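PDB 4OEU: putative peptide ABC-transport system periplasmic peptide-binding protein from Campylobacter jejuni, which probably binds peptides or small metal complexes in the periplasm for an ABC transporter, and can hold nickel together with histidine. Local coordinates for residues E332-A337 / K363-P368; M245-N250 / F413-D418; Y63-R68 / V118-F123. All coordinates share one frame; numbering follows the deposited sequence.

Contact 1. Residues E332-A337 / K363-P368; sequences EFEIWA and KVVAKP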
loop_
_atom_site.group_PDB
_atom_site.type_symbol
_atom_site.label_atom_id
_atom_site.label_comp_id
_atom_site.label_asym_id
_atom_site.label_seq_id
_atom_site.Cartn_x
_atom_site.Cartn_y
_atom_site.Cartn_z
ATOM N N GLU A 332 13.378 -20.205 -19.306
ATOM C CA GLU A 332 13.436 -18.808 -19.694
ATOM C C GLU A 332 12.143 -18.092 -19.303
ATOM O O GLU A 332 11.061 -18.660 -19.415
ATOM C CB GLU A 332 13.693 -18.695 -21.198
ATOM C CG GLU A 332 13.934 -17.285 -21.696
ATOM C CD GLU A 332 14.450 -17.264 -23.121
ATOM O OE1 GLU A 332 14.265 -18.276 -23.835
ATOM O OE2 GLU A 332 15.025 -16.233 -23.536
ATOM N N PHE A 333 12.272 -16.866 -18.804
ATOM C CA PHE A 333 11.116 -16.006 -18.539
ATOM C C PHE A 333 11.551 -14.543 -18.470
ATOM O O PHE A 333 12.747 -14.251 -18.476
ATOM C CB PHE A 333 10.397 -16.426 -17.249
ATOM C CG PHE A 333 11.254 -16.357 -16.021
ATOM C CD1 PHE A 333 11.306 -15.201 -15.259
ATOM C CD2 PHE A 333 12.006 -17.457 -15.623
ATOM C CE1 PHE A 333 12.091 -15.140 -14.119
ATOM C CE2 PHE A 333 12.794 -17.404 -14.490
ATOM C CZ PHE A 333 12.837 -16.244 -13.736
ATOM N N GLU A 334 10.584 -13.632 -18.426
ATOM C CA GLU A 334 10.871 -12.199 -18.406
ATOM C C GLU A 334 10.721 -11.588 -17.013
ATOM O O GLU A 334 9.928 -12.059 -16.198
ATOM C CB GLU A 334 9.963 -11.439 -19.386
ATOM C CG GLU A 334 10.213 -11.726 -20.869
ATOM C CD GLU A 334 8.936 -11.669 -21.693
ATOM O OE1 GLU A 334 7.949 -11.066 -21.219
ATOM O OE2 GLU A 334 8.917 -12.209 -22.818
ATOM N N ILE A 335 11.517 -10.557 -16.744
ATOM C CA ILE A 335 11.404 -9.770 -15.520
ATOM C C ILE A 335 10.971 -8.342 -15.864
ATOM O O ILE A 335 11.711 -7.601 -16.512
ATOM C CB ILE A 335 12.733 -9.735 -14.736
ATOM C CG1 ILE A 335 13.180 -11.151 -14.375
ATOM C CG2 ILE A 335 12.592 -8.927 -13.466
ATOM C CD1 ILE A 335 14.554 -11.197 -13.758
ATOM N N TRP A 336 9.764 -7.966 -15.458
ATOM C CA TRP A 336 9.255 -6.640 -15.772
ATOM C C TRP A 336 9.441 -5.674 -14.611
ATOM O O TRP A 336 9.212 -6.016 -13.445
ATOM C CB TRP A 336 7.779 -6.716 -16.158
ATOM C CG TRP A 336 7.555 -7.311 -17.508
ATOM C CD1 TRP A 336 7.822 -8.590 -17.894
ATOM C CD2 TRP A 336 6.981 -6.656 -18.648
ATOM N NE1 TRP A 336 7.473 -8.764 -19.214
ATOM C CE2 TRP A 336 6.952 -7.593 -19.697
ATOM C CE3 TRP A 336 6.494 -5.367 -18.882
ATOM C CZ2 TRP A 336 6.454 -7.283 -20.966
ATOM C CZ3 TRP A 336 6.001 -5.058 -20.143
ATOM C CH2 TRP A 336 5.982 -6.012 -21.166
ATOM N N ALA A 337 9.863 -4.461 -14.942
ATOM C CA ALA A 337 10.019 -3.418 -13.946
ATOM C C ALA A 337 9.485 -2.102 -14.484
ATOM O O ALA A 337 9.565 -1.829 -15.690
ATOM C CB ALA A 337 11.477 -3.277 -13.541
ATOM N N LYS A 363 14.992 -12.146 -19.214
ATOM C CA LYS A 363 14.995 -10.911 -19.980
ATOM C C LYS A 363 14.358 -9.815 -19.138
ATOM O O LYS A 363 13.237 -9.978 -18.649
ATOM C CB LYS A 363 14.223 -11.081 -21.291
ATOM C CG LYS A 363 14.389 -9.931 -22.268
ATOM C CD LYS A 363 13.480 -10.089 -23.486
ATOM C CE LYS A 363 13.514 -8.835 -24.352
ATOM N NZ LYS A 363 12.608 -8.910 -25.536
ATOM N N VAL A 364 15.072 -8.709 -18.952
ATOM C CA VAL A 364 14.525 -7.587 -18.196
ATOM C C VAL A 364 13.738 -6.654 -19.114
ATOM O O VAL A 364 14.281 -6.132 -20.095
ATOM C CB VAL A 364 15.618 -6.776 -17.483
ATOM C CG1 VAL A 364 14.991 -5.581 -16.775
ATOM C CG2 VAL A 364 16.378 -7.653 -16.492
ATOM N N VAL A 365 12.456 -6.470 -18.816
ATOM C CA VAL A 365 11.622 -5.548 -19.588
ATOM C C VAL A 365 11.245 -4.338 -18.749
ATOM O O VAL A 365 10.508 -4.456 -17.768
ATOM C CB VAL A 365 10.333 -6.220 -20.113
ATOM C CG1 VAL A 365 9.518 -5.230 -20.934
ATOM C CG2 VAL A 365 10.675 -7.450 -20.939
ATOM N N ALA A 366 11.752 -3.171 -19.132
ATOM C CA ALA A 366 11.464 -1.955 -18.385
ATOM C C ALA A 366 10.509 -1.059 -19.166
ATOM O O ALA A 366 10.877 -0.496 -20.191
ATOM C CB ALA A 366 12.759 -1.208 -18.065
ATOM N N LYS A 367 9.278 -0.933 -18.665
ATOM C CA LYS A 367 8.278 -0.068 -19.282
ATOM C C LYS A 367 7.655 0.818 -18.201
ATOM O O LYS A 367 7.618 0.435 -17.025
ATOM C CB LYS A 367 7.200 -0.899 -20.001
ATOM C CG LYS A 367 7.661 -1.583 -21.293
ATOM C CD LYS A 367 6.469 -2.105 -22.102
ATOM C CE LYS A 367 6.868 -3.233 -23.059
ATOM N NZ LYS A 367 7.765 -2.802 -24.182
ATOM N N PRO A 368 7.151 2.000 -18.597
ATOM C CA PRO A 368 6.526 2.922 -17.637
ATOM C C PRO A 368 5.332 2.318 -16.893
ATOM O O PRO A 368 4.600 1.513 -17.463
ATOM C CB PRO A 368 6.072 4.096 -18.521
ATOM C CG PRO A 368 6.971 4.031 -19.726
ATOM C CD PRO A 368 7.221 2.572 -19.956
#
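The indole of Trp-336 lies against the side chain of Val-365, which covers one face of its six-membered ring. Methyl CG1 of Val-365 sits almost squarely over that ring, 3.4 Å from the centroid and 2° off the normal, a close CH-pi contact. Methyl CG2 of Val-365 reaches toward the pyrrole side instead, near NE1 of Trp-336. At the edge, OE1 of Glu-334 receives the indole N-H nearly in the ring plane, with NE1 to OE1 at 3.1 Å. The carboxylate accepts on its anti side. This bond probably helps to fix the turn of the indole. At the far end of the ring the aliphatic chain of Lys-367 crosses obliquely, its CE 3.5 Å from CH2 of Trp-336. CG1 of Val-365 is anti to the backbone N (chi1 -179°), which puts this methyl over the benzene half.

The two strands are neighbours in a beta-alpha-beta unit, with helix 342-357 as the crossover between strands 329-338 and 361-367. They run parallel, their axes 29° apart. Backbone bonds pass back and forth between them. Ile-335 gives its N-H to O of Lys-363 at 2.6 Å and takes one at its own O from N of Val-365 at 2.7 Å. Ala-337 N then bonds O of Val-365, and Lys-367 N bonds O of Ala-337 at 3.1 Å. On the face of Glu-334 and Trp-336, the Glu-334 and Lys-363 chains run side by side, CG to CB at 4.1 Å. Their charged ends do not meet. The opposite face carries Ile-335, Ala-337, Val-364 and Ala-366, and is covered by helix 342-357 through Ala-348, Gln-352 and Phe-355. Phe-372 adds a second aromatic ring beside Trp-336.

Contact 2. Residues M245-N250 / F413-D418; sequences MFNLDN and FGHYHD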
loop_
_atom_site.group_PDB
_atom_site.type_symbol
_atom_site.label_atom_id
_atom_site.label_comp_id
_atom_site.label_asym_id
_atom_site.label_seq_id
_atom_site.Cartn_x
_atom_site.Cartn_y
_atom_site.Cartn_z
ATOM N N MET A 245 7.591 -10.738 -7.950
ATOM C CA MET A 245 6.333 -11.469 -8.009
ATOM C C MET A 245 6.412 -12.567 -9.053
ATOM O O MET A 245 6.588 -12.290 -10.239
ATOM C CB MET A 245 5.171 -10.527 -8.346
ATOM C CG MET A 245 3.845 -11.239 -8.612
ATOM S SD MET A 245 2.760 -10.335 -9.758
ATOM C CE MET A 245 3.365 -10.972 -11.323
ATOM N N PHE A 246 6.285 -13.815 -8.623
ATOM C CA PHE A 246 6.169 -14.905 -9.577
ATOM C C PHE A 246 4.764 -14.917 -10.157
ATOM O O PHE A 246 3.795 -14.750 -9.425
ATOM C CB PHE A 246 6.472 -16.253 -8.919
ATOM C CG PHE A 246 7.871 -16.378 -8.399
ATOM C CD1 PHE A 246 8.953 -16.246 -9.256
ATOM C CD2 PHE A 246 8.107 -16.655 -7.060
ATOM C CE1 PHE A 246 10.249 -16.373 -8.784
ATOM C CE2 PHE A 246 9.406 -16.795 -6.580
ATOM C CZ PHE A 246 10.471 -16.651 -7.444
ATOM N N ASN A 247 4.648 -15.105 -11.467
ATOM C CA ASN A 247 3.352 -15.417 -12.058
ATOM C C ASN A 247 3.233 -16.922 -12.134
ATOM O O ASN A 247 3.963 -17.561 -12.881
ATOM C CB ASN A 247 3.197 -14.789 -13.448
ATOM C CG ASN A 247 1.785 -14.922 -14.008
ATOM O OD1 ASN A 247 1.050 -15.849 -13.665
ATOM N ND2 ASN A 247 1.411 -14.005 -14.895
ATOM N N LEU A 248 2.313 -17.489 -11.363
ATOM C CA LEU A 248 2.208 -18.940 -11.263
ATOM C C LEU A 248 1.462 -19.549 -12.443
ATOM O O LEU A 248 1.253 -20.763 -12.490
ATOM C CB LEU A 248 1.559 -19.345 -9.932
ATOM C CG LEU A 248 2.543 -19.251 -8.754
ATOM C CD1 LEU A 248 2.561 -17.866 -8.129
ATOM C CD2 LEU A 248 2.292 -20.329 -7.699
ATOM N N ASP A 249 1.084 -18.710 -13.402
ATOM C CA ASP A 249 0.587 -19.207 -14.677
ATOM C C ASP A 249 1.741 -19.644 -15.579
ATOM O O ASP A 249 1.555 -20.465 -16.478
ATOM C CB ASP A 249 -0.219 -18.131 -15.400
ATOM C CG ASP A 249 -1.556 -17.858 -14.751
ATOM O OD1 ASP A 249 -2.030 -18.693 -13.949
ATOM O OD2 ASP A 249 -2.130 -16.788 -15.040
ATOM N N ASN A 250 2.933 -19.101 -15.332
ATOM C CA ASN A 250 4.099 -19.404 -16.166
ATOM C C ASN A 250 4.497 -20.883 -16.121
ATOM O O ASN A 250 4.530 -21.494 -15.052
ATOM C CB ASN A 250 5.290 -18.531 -15.755
ATOM C CG ASN A 250 6.510 -18.750 -16.642
ATOM O OD1 ASN A 250 7.328 -19.632 -16.385
ATOM N ND2 ASN A 250 6.633 -17.944 -17.692
ATOM N N PHE A 413 -1.883 -10.534 -7.946
ATOM C CA PHE A 413 -1.553 -10.345 -9.360
ATOM C C PHE A 413 -0.780 -11.535 -9.941
ATOM O O PHE A 413 -0.750 -11.727 -11.165
ATOM C CB PHE A 413 -0.765 -9.033 -9.545
ATOM C CG PHE A 413 -1.559 -7.784 -9.208
ATOM C CD1 PHE A 413 -2.851 -7.609 -9.695
ATOM C CD2 PHE A 413 -1.029 -6.808 -8.380
ATOM C CE1 PHE A 413 -3.593 -6.459 -9.394
ATOM C CE2 PHE A 413 -1.764 -5.664 -8.061
ATOM C CZ PHE A 413 -3.051 -5.492 -8.570
ATOM N N GLY A 414 -0.150 -12.324 -9.074
ATOM C CA GLY A 414 0.609 -13.482 -9.530
ATOM C C GLY A 414 -0.221 -14.759 -9.560
ATOM O O GLY A 414 0.294 -15.842 -9.872
ATOM N N HIS A 415 -1.508 -14.627 -9.226
ATOM C CA HIS A 415 -2.452 -15.748 -9.274
ATOM C C HIS A 415 -2.008 -16.890 -8.359
ATOM O O HIS A 415 -2.062 -18.064 -8.725
ATOM C CB HIS A 415 -2.620 -16.229 -10.723
ATOM C CG HIS A 415 -2.643 -15.107 -11.718
ATOM N ND1 HIS A 415 -3.730 -14.271 -11.877
ATOM C CD2 HIS A 415 -1.703 -14.668 -12.591
ATOM C CE1 HIS A 415 -3.460 -13.372 -12.807
ATOM N NE2 HIS A 415 -2.240 -13.591 -13.259
ATOM N N TYR A 416 -1.561 -16.518 -7.164
ATOM C CA TYR A 416 -1.074 -17.450 -6.152
ATOM C C TYR A 416 -2.219 -18.125 -5.393
ATOM O O TYR A 416 -3.145 -17.457 -4.932
ATOM C CB TYR A 416 -0.156 -16.686 -5.195
ATOM C CG TYR A 416 0.434 -17.463 -4.039
ATOM C CD1 TYR A 416 1.407 -18.426 -4.243
ATOM C CD2 TYR A 416 0.048 -17.185 -2.736
ATOM C CE1 TYR A 416 1.964 -19.113 -3.173
ATOM C CE2 TYR A 416 0.589 -17.858 -1.671
ATOM C CZ TYR A 416 1.544 -18.819 -1.891
ATOM O OH TYR A 416 2.071 -19.474 -0.812
ATOM N N HIS A 417 -2.138 -19.445 -5.250
ATOM C CA HIS A 417 -3.183 -20.245 -4.607
ATOM C C HIS A 417 -2.557 -21.244 -3.633
ATOM O O HIS A 417 -1.994 -22.265 -4.047
ATOM C CB HIS A 417 -4.021 -21.003 -5.645
ATOM C CG HIS A 417 -4.954 -20.138 -6.439
ATOM N ND1 HIS A 417 -6.305 -20.401 -6.538
ATOM C CD2 HIS A 417 -4.733 -19.025 -7.182
ATOM C CE1 HIS A 417 -6.875 -19.483 -7.299
ATOM N NE2 HIS A 417 -5.944 -18.637 -7.703
ATOM N N ASP A 418 -2.638 -20.940 -2.342
ATOM C CA ASP A 418 -2.122 -21.833 -1.314
ATOM C C ASP A 418 -3.166 -22.019 -0.219
ATOM O O ASP A 418 -3.622 -21.046 0.387
ATOM C CB ASP A 418 -0.810 -21.292 -0.734
ATOM C CG ASP A 418 -0.164 -22.252 0.259
ATOM O OD1 ASP A 418 0.762 -22.993 -0.139
ATOM O OD2 ASP A 418 -0.577 -22.260 1.444
#
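The backbones meet at Asn-247 and Gly-414, where the N-H of Leu-248 points almost straight (175°) at O of Gly-414, 3.0 Å away. The donor belongs to a type I turn from Asn-247 to Asn-250, which follows strand 241-246. The acceptor lies in the loop before helix 419-429. CA of Gly-414 is 3.4 Å from O of Phe-246. Met-245 rests its SD 3.6 Å from N of Gly-414, and a bend at chi3 (87°) turns CE toward CA of that glycine. Leu-248 runs beside Tyr-416, CD2 at the ring edge near CD1 (4.0 Å). The side chain of Phe-413 lies about 4 Å from the bound histidine.

The His-415 imidazole lies between two oxygens, Asp-249 OD2 over one face and O of Phe-413 over the other. The Asp-249 carboxylate and ring planes are only 11° apart. At the ring edge, CD2 meets Asn-247 OD1 at 3.2 Å. That oxygen also accepts from N of Asp-249, closing an Asx turn. The ring nitrogens bond elsewhere, ND1 to Asp-403 and NE2 to the backbone O of Ser-375. Oxygen partners at both nitrogens, with Asp-249 close by, would be consistent with a protonated ring.

Contact 3. Residues Y63-R68 / V118-F123; sequences YDIFLR and VKITLF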
loop_
_atom_site.group_PDB
_atom_site.type_symbol
_atom_site.label_atom_id
_atom_site.label_comp_id
_atom_site.label_asym_id
_atom_site.label_seq_id
_atom_site.Cartn_x
_atom_site.Cartn_y
_atom_site.Cartn_z
ATOM N N TYR A 63 -20.164 -3.290 17.826
ATOM C CA TYR A 63 -19.469 -2.017 17.958
ATOM C C TYR A 63 -20.458 -0.882 18.181
ATOM O O TYR A 63 -21.329 -0.631 17.346
ATOM C CB TYR A 63 -18.624 -1.728 16.713
ATOM C CG TYR A 63 -17.356 -2.545 16.595
ATOM C CD1 TYR A 63 -16.109 -1.961 16.799
ATOM C CD2 TYR A 63 -17.399 -3.889 16.257
ATOM C CE1 TYR A 63 -14.946 -2.697 16.685
ATOM C CE2 TYR A 63 -16.241 -4.633 16.142
ATOM C CZ TYR A 63 -15.021 -4.033 16.357
ATOM O OH TYR A 63 -13.869 -4.783 16.230
ATOM N N ASP A 64 -20.335 -0.209 19.319
ATOM C CA ASP A 64 -21.084 1.015 19.557
ATOM C C ASP A 64 -20.172 2.204 19.293
ATOM O O ASP A 64 -19.132 2.359 19.934
ATOM C CB ASP A 64 -21.643 1.055 20.979
ATOM C CG ASP A 64 -22.846 0.150 21.151
ATOM O OD1 ASP A 64 -23.940 0.518 20.671
ATOM O OD2 ASP A 64 -22.699 -0.930 21.758
ATOM N N ILE A 65 -20.558 3.028 18.323
ATOM C CA ILE A 65 -19.735 4.146 17.907
ATOM C C ILE A 65 -20.447 5.466 18.190
ATOM O O ILE A 65 -21.590 5.668 17.775
ATOM C CB ILE A 65 -19.406 4.080 16.401
ATOM C CG1 ILE A 65 -18.871 2.694 16.003
ATOM C CG2 ILE A 65 -18.443 5.186 16.023
ATOM C CD1 ILE A 65 -17.480 2.383 16.514
ATOM N N PHE A 66 -19.769 6.358 18.903
ATOM C CA PHE A 66 -20.336 7.660 19.256
ATOM C C PHE A 66 -19.671 8.759 18.436
ATOM O O PHE A 66 -18.441 8.851 18.389
ATOM C CB PHE A 66 -20.179 7.926 20.751
ATOM C CG PHE A 66 -20.734 6.834 21.613
ATOM C CD1 PHE A 66 -22.088 6.793 21.907
ATOM C CD2 PHE A 66 -19.910 5.832 22.109
ATOM C CE1 PHE A 66 -22.613 5.782 22.697
ATOM C CE2 PHE A 66 -20.428 4.819 22.900
ATOM C CZ PHE A 66 -21.782 4.794 23.192
ATOM N N LEU A 67 -20.486 9.564 17.760
ATOM C CA LEU A 67 -19.960 10.526 16.797
ATOM C C LEU A 67 -19.866 11.928 17.367
ATOM O O LEU A 67 -20.633 12.302 18.246
ATOM C CB LEU A 67 -20.835 10.544 15.544
ATOM C CG LEU A 67 -21.103 9.182 14.905
ATOM C CD1 LEU A 67 -22.062 9.319 13.739
ATOM C CD2 LEU A 67 -19.801 8.545 14.443
ATOM N N ARG A 68 -18.922 12.701 16.843
ATOM C CA ARG A 68 -18.874 14.133 17.088
ATOM C C ARG A 68 -20.113 14.766 16.465
ATOM O O ARG A 68 -20.623 14.266 15.461
ATOM C CB ARG A 68 -17.608 14.742 16.486
ATOM C CG ARG A 68 -16.301 14.177 17.024
ATOM C CD ARG A 68 -15.135 14.943 16.426
ATOM N NE ARG A 68 -15.233 16.364 16.745
ATOM C CZ ARG A 68 -14.228 17.103 17.200
ATOM N NH1 ARG A 68 -13.029 16.561 17.373
ATOM N NH2 ARG A 68 -14.421 18.391 17.472
ATOM N N VAL A 118 -24.188 5.104 16.449
ATOM C CA VAL A 118 -24.384 4.026 15.495
ATOM C C VAL A 118 -23.950 2.696 16.111
ATOM O O VAL A 118 -22.915 2.623 16.774
ATOM C CB VAL A 118 -23.594 4.288 14.194
ATOM C CG1 VAL A 118 -23.377 3.004 13.416
ATOM C CG2 VAL A 118 -24.305 5.329 13.344
ATOM N N LYS A 119 -24.744 1.648 15.898
ATOM C CA LYS A 119 -24.395 0.318 16.392
ATOM C C LYS A 119 -24.100 -0.643 15.246
ATOM O O LYS A 119 -24.961 -0.922 14.412
ATOM C CB LYS A 119 -25.514 -0.253 17.265
ATOM C CG LYS A 119 -25.182 -1.622 17.848
ATOM C CD LYS A 119 -26.401 -2.302 18.457
ATOM C CE LYS A 119 -26.772 -1.696 19.798
ATOM N NZ LYS A 119 -25.693 -1.919 20.801
ATOM N N ILE A 120 -22.875 -1.150 15.215
ATOM C CA ILE A 120 -22.456 -2.062 14.163
ATOM C C ILE A 120 -22.340 -3.485 14.698
ATOM O O ILE A 120 -21.642 -3.734 15.689
ATOM C CB ILE A 120 -21.110 -1.634 13.562
ATOM C CG1 ILE A 120 -21.160 -0.162 13.140
ATOM C CG2 ILE A 120 -20.739 -2.519 12.376
ATOM C CD1 ILE A 120 -19.790 0.454 12.907
ATOM N N THR A 121 -23.031 -4.416 14.042
ATOM C CA THR A 121 -22.979 -5.817 14.440
ATOM C C THR A 121 -22.303 -6.673 13.360
ATOM O O THR A 121 -22.554 -6.500 12.164
ATOM C CB THR A 121 -24.389 -6.363 14.731
ATOM O OG1 THR A 121 -25.064 -5.475 15.632
ATOM C CG2 THR A 121 -24.311 -7.738 15.360
ATOM N N LEU A 122 -21.471 -7.617 13.796
ATOM C CA LEU A 122 -20.675 -8.423 12.886
ATOM C C LEU A 122 -21.127 -9.879 12.918
ATOM O O LEU A 122 -21.608 -10.358 13.949
ATOM C CB LEU A 122 -19.197 -8.351 13.275
ATOM C CG LEU A 122 -18.488 -6.995 13.278
ATOM C CD1 LEU A 122 -16.988 -7.182 13.463
ATOM C CD2 LEU A 122 -18.795 -6.213 12.022
ATOM N N PHE A 123 -20.982 -10.582 11.795
ATOM C CA PHE A 123 -21.203 -12.027 11.778
ATOM C C PHE A 123 -20.104 -12.749 12.543
ATOM O O PHE A 123 -20.348 -13.740 13.227
ATOM C CB PHE A 123 -21.277 -12.561 10.347
ATOM C CG PHE A 123 -22.542 -12.195 9.626
ATOM C CD1 PHE A 123 -23.746 -12.784 9.979
ATOM C CD2 PHE A 123 -22.528 -11.280 8.588
ATOM C CE1 PHE A 123 -24.910 -12.462 9.319
ATOM C CE2 PHE A 123 -23.696 -10.951 7.919
ATOM C CZ PHE A 123 -24.883 -11.544 8.283
#
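Strands 62-67 and 117-122 are adjacent antiparallel members of a five-stranded sheet, and Tyr-63 pairs with Ile-120 across them. This is a hydrogen-bonded pair. N of Tyr-63 reaches O of Ile-120 at 2.6 Å and the return bond, from N of Ile-120 to O of Tyr-63, is 2.7 Å. Both are close to straight. Ile-65 and Val-118 form a second such pair, with N of Ile-65 to O of Val-118 at 2.8 Å and N of Val-118 to O of Ile-65 at 3.0 Å. Between them Asp-64 faces Lys-119 in a non-hydrogen-bonded pair, and here the side chains supply the link. The lysine starts with CG anti to the backbone N (chi1 -178°), then bends at chi3 and chi4, which curls NZ back to the aspartate beside it. NZ of Lys-119 meets OD1 of Asp-64 at 3.0 Å in a salt bridge, using the syn lone pair of that oxygen. A weak second bond runs to OD2. The same OD1 accepts from NE2 of His-117, so two donors hold the carboxylate.

The sheet also includes strands 46-56 and 107-112, which flank this pair. The face opposite Asp-64 and Lys-119 carries Tyr-63, Ile-65, Val-118 and Ile-120, and is apolar and buried. Helix 81-92 packs there, touching Val-118 through Ala-81 and Ile-120 through Ile-88. Within the pair, CD1 of Ile-120 touches CG1 of Ile-65 at 3.9 Å, the two side chains slanting across each other. CB of Tyr-63 lies against CB of Ile-120. Further along, CE2 of the Tyr-63 ring meets CD1 of Leu-122 at 3.8 Å. The ring of Phe-129 meets that of Tyr-63 edge-to-face.

How the contacts relate
Contact 3 comes first along the chain and closes before the others open. Contact 1 is nested inside the long loop that contact 2 closes. Contacts 1 and 2 have centres about 16 Å apart and touch where CB of Phe-333 packs on ND2 of Asn-250 at 4.1 Å. Both reach the same large mixed sheet, in which strand 379-384 lies between strands 329-338 and 241-246. The bound histidine is about 9 Å from the side chain of Ala-337 in contact 1. Contact 3 belongs to a separate antiparallel sheet, its centre about 48 Å from that of contact 1 and 38 Å from that of contact 2. This is consistent with the multi-domain build of the family.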